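Local coordinates for protein putative methylthioribose-1-phosphate isomerase (Pyrococcus horikoshii OT3, PDB 6A34) that probably interconverts 5-methylthioribose 1-phosphate and 5-methylthioribulose 1-phosphate, an isomerisation of the methionine salvage pathway, at residues V47-K52 / I95-R100. Numbering follows the deposited sequence.
Sequences VAEAIK and ILKNTR
Thr-99 is the bump of this contact: its side chain pushes into a hollow on helix 44-52 bounded by Ala-48, Ile-51 and Lys-52. Its CG2 methyl enters furthest, lying 3.2 Å from Ala-48 O and also touching Ala-48 CB; the small alanine side chain is consistent with so close an approach. On one flank CB presses on Ile-51 CG2 at 3.5 Å, tight for two carbons; on another, the CG methylene of Lys-52 covers Thr-99 O. With chi1 at 44°, OG1 sits between backbone N and carbonyl carbon and turns back to donate to Leu-96 O (2.8 Å), tilted 30° from that carbonyl's plane. The hydroxyl is thereby bonded back to the last turn of helix 82-97, while the methyl faces helix 44-52. In that last turn, Ile-95 CG2 (3.8 Å) and Leu-96 CD2 hold Ala-48 CB between them; the leucine methyl also meets Val-47 CG1. A serine in place of Thr-99 would probably keep the hydroxyl bond but open a gap over Ala-48. Beyond the threonine, Arg-100 bends at chi2 and chi3 and returns to helix 44-52, where NH2 makes a weak bond to Ile-51 O (2.7 Å, 116° at the hydrogen) and another to Val-56 O. Apolar packing thus joins the C-terminal turn of helix 44-52 to the end of helix 82-97 and the residues just after it, while two weak bonds hold the guanidinium only loosely near Arg-57; both arginines are predicted to bind substrate.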
ATOM      1  N   VAL A  47       7.804 -31.335  11.993  1.00 44.59           N
ATOM      2  CA  VAL A  47       6.691 -30.941  11.107  1.00 45.40           C
ATOM      3  C   VAL A  47       5.779 -29.963  11.866  1.00 49.23           C
ATOM      4  O   VAL A  47       5.333 -28.958  11.325  1.00 46.71           O
ATOM      5  CB  VAL A  47       5.892 -32.179  10.632  1.00 43.92           C
ATOM      6  CG1 VAL A  47       4.581 -31.828   9.951  1.00 43.66           C
ATOM      7  CG2 VAL A  47       6.717 -33.086   9.736  1.00 41.89           C
ATOM      8  N   ALA A  48       5.484 -30.287  13.128  1.00 49.35           N
ATOM      9  CA  ALA A  48       4.617 -29.452  13.955  1.00 50.81           C
ATOM     10  C   ALA A  48       5.242 -28.055  14.090  1.00 47.35           C
ATOM     11  O   ALA A  48       4.589 -27.049  13.860  1.00 43.10           O
ATOM     12  CB  ALA A  48       4.374 -30.106  15.306  1.00 48.73           C
ATOM     13  N   GLU A  49       6.528 -28.023  14.435  1.00 44.41           N
ATOM     14  CA  GLU A  49       7.261 -26.783  14.609  1.00 49.92           C
ATOM     15  C   GLU A  49       7.204 -25.960  13.301  1.00 48.60           C
ATOM     16  O   GLU A  49       7.017 -24.747  13.342  1.00 48.01           O
ATOM     17  CB  GLU A  49       8.684 -27.108  15.086  1.00 54.67           C
ATOM     18  CG  GLU A  49       9.534 -25.899  15.448  1.00 64.92           C
ATOM     19  CD  GLU A  49       8.935 -24.934  16.470  1.00 71.06           C
ATOM     20  OE1 GLU A  49       8.169 -25.397  17.367  1.00 69.58           O
ATOM     21  OE2 GLU A  49       9.230 -23.711  16.359  1.00 65.77           O
ATOM     22  N   ALA A  50       7.327 -26.626  12.146  1.00 45.36           N
ATOM     23  CA  ALA A  50       7.342 -25.984  10.813  1.00 42.28           C
ATOM     24  C   ALA A  50       5.963 -25.403  10.473  1.00 40.13           C
ATOM     25  O   ALA A  50       5.868 -24.422   9.754  1.00 38.38           O
ATOM     26  CB  ALA A  50       7.812 -26.959   9.767  1.00 39.71           C
ATOM     27  N   ILE A  51       4.890 -25.969  11.032  1.00 42.13           N
ATOM     28  CA  ILE A  51       3.580 -25.344  10.905  1.00 43.69           C
ATOM     29  C   ILE A  51       3.512 -24.086  11.794  1.00 44.40           C
ATOM     30  O   ILE A  51       3.070 -23.049  11.327  1.00 39.82           O
ATOM     31  CB  ILE A  51       2.456 -26.343  11.225  1.00 46.87           C
ATOM     32  CG1 ILE A  51       2.294 -27.374  10.106  1.00 47.16           C
ATOM     33  CG2 ILE A  51       1.148 -25.619  11.508  1.00 46.70           C
ATOM     34  CD1 ILE A  51       1.793 -28.702  10.592  1.00 47.56           C
ATOM     35  N   LYS A  52       3.916 -24.203  13.063  1.00 46.90           N
ATOM     36  CA  LYS A  52       3.907 -23.078  14.029  1.00 57.57           C
ATOM     37  C   LYS A  52       4.804 -21.923  13.555  1.00 51.15           C
ATOM     38  O   LYS A  52       4.429 -20.772  13.702  1.00 55.29           O
ATOM     39  CB  LYS A  52       4.419 -23.509  15.407  1.00 66.10           C
ATOM     40  CG  LYS A  52       3.385 -24.044  16.391  1.00 78.40           C
ATOM     41  CD  LYS A  52       3.779 -23.855  17.869  1.00 89.34           C
ATOM     42  CE  LYS A  52       5.267 -24.003  18.136  1.00 93.62           C
ATOM     43  NZ  LYS A  52       5.571 -24.161  19.577  1.00 96.13           N
ATOM     44  N   ILE A  95      -0.369 -33.324  18.933  1.00 47.25           N
ATOM     45  CA  ILE A  95       0.769 -32.452  18.696  1.00 44.58           C
ATOM     46  C   ILE A  95       0.511 -31.585  17.450  1.00 49.56           C
ATOM     47  O   ILE A  95       0.777 -30.383  17.432  1.00 51.79           O
ATOM     48  CB  ILE A  95       2.059 -33.284  18.601  1.00 47.23           C
ATOM     49  CG1 ILE A  95       2.463 -33.821  19.981  1.00 52.07           C
ATOM     50  CG2 ILE A  95       3.182 -32.486  17.960  1.00 48.83           C
ATOM     51  CD1 ILE A  95       3.724 -34.698  20.000  1.00 51.29           C
ATOM     52  N   LEU A  96      -0.056 -32.183  16.404  1.00 49.40           N
ATOM     53  CA  LEU A  96      -0.212 -31.505  15.142  1.00 47.05           C
ATOM     54  C   LEU A  96      -1.440 -30.577  15.175  1.00 55.85           C
ATOM     55  O   LEU A  96      -1.461 -29.513  14.499  1.00 50.95           O
ATOM     56  CB  LEU A  96      -0.302 -32.570  14.044  1.00 45.91           C
ATOM     57  CG  LEU A  96       1.003 -33.327  13.793  1.00 44.10           C
ATOM     58  CD1 LEU A  96       0.767 -34.633  13.058  1.00 39.98           C
ATOM     59  CD2 LEU A  96       1.979 -32.444  13.034  1.00 44.10           C
ATOM     60  N   LYS A  97      -2.454 -30.974  15.952  1.00 56.09           N
ATOM     61  CA  LYS A  97      -3.682 -30.206  16.106  1.00 61.18           C
ATOM     62  C   LYS A  97      -3.362 -28.829  16.706  1.00 65.33           C
ATOM     63  O   LYS A  97      -3.889 -27.816  16.235  1.00 69.08           O
ATOM     64  CB  LYS A  97      -4.674 -30.979  16.981  1.00 63.72           C
ATOM     65  CG  LYS A  97      -6.107 -30.472  16.944  1.00 65.17           C
ATOM     66  CD  LYS A  97      -6.981 -31.112  17.989  1.00 69.50           C
ATOM     67  CE  LYS A  97      -8.451 -30.947  17.675  1.00 75.10           C
ATOM     68  NZ  LYS A  97      -9.276 -31.996  18.322  1.00 79.29           N
ATOM     69  N   ASN A  98      -2.460 -28.807  17.701  1.00 66.22           N
ATOM     70  CA  ASN A  98      -2.173 -27.641  18.559  1.00 64.33           C
ATOM     71  C   ASN A  98      -0.960 -26.860  18.026  1.00 61.42           C
ATOM     72  O   ASN A  98      -0.070 -26.482  18.775  1.00 57.44           O
ATOM     73  CB  ASN A  98      -1.976 -28.079  20.015  1.00 61.44           C
ATOM     74  CG  ASN A  98      -3.103 -28.965  20.516  1.00 73.02           C
ATOM     75  OD1 ASN A  98      -2.859 -30.026  21.091  1.00 83.20           O
ATOM     76  ND2 ASN A  98      -4.343 -28.559  20.290  1.00 68.76           N
ATOM     77  N   THR A  99      -0.916 -26.639  16.713  1.00 61.96           N
ATOM     78  CA  THR A  99       0.112 -25.797  16.120  1.00 64.55           C
ATOM     79  C   THR A  99      -0.508 -24.422  15.860  1.00 68.13           C
ATOM     80  O   THR A  99      -0.064 -23.413  16.403  1.00 63.71           O
ATOM     81  CB  THR A  99       0.710 -26.450  14.868  1.00 60.26           C
ATOM     82  OG1 THR A  99      -0.363 -26.976  14.086  1.00 60.01           O
ATOM     83  CG2 THR A  99       1.710 -27.539  15.197  1.00 62.06           C
ATOM     84  N   ARG A 100      -1.553 -24.429  15.028  1.00 81.39           N
ATOM     85  CA  ARG A 100      -2.440 -23.302  14.776  1.00 88.95           C
ATOM     86  C   ARG A 100      -3.861 -23.819  14.974  1.00 85.30           C
ATOM     87  O   ARG A 100      -4.487 -24.276  14.016  1.00 70.19           O
ATOM     88  CB  ARG A 100      -2.191 -22.715  13.378  1.00 93.41           C
ATOM     89  CG  ARG A 100      -1.038 -21.716  13.319  1.00 93.73           C
ATOM     90  CD  ARG A 100      -0.069 -21.942  12.168  1.00 91.15           C
ATOM     91  NE  ARG A 100      -0.333 -21.125  10.990  1.00 94.35           N
ATOM     92  CZ  ARG A 100       0.364 -21.172   9.850  1.00 94.38           C
ATOM     93  NH1 ARG A 100       0.272 -20.164   8.996  1.00 83.15           N
ATOM     94  NH2 ARG A 100       1.159 -22.202   9.569  1.00 81.24           N
TER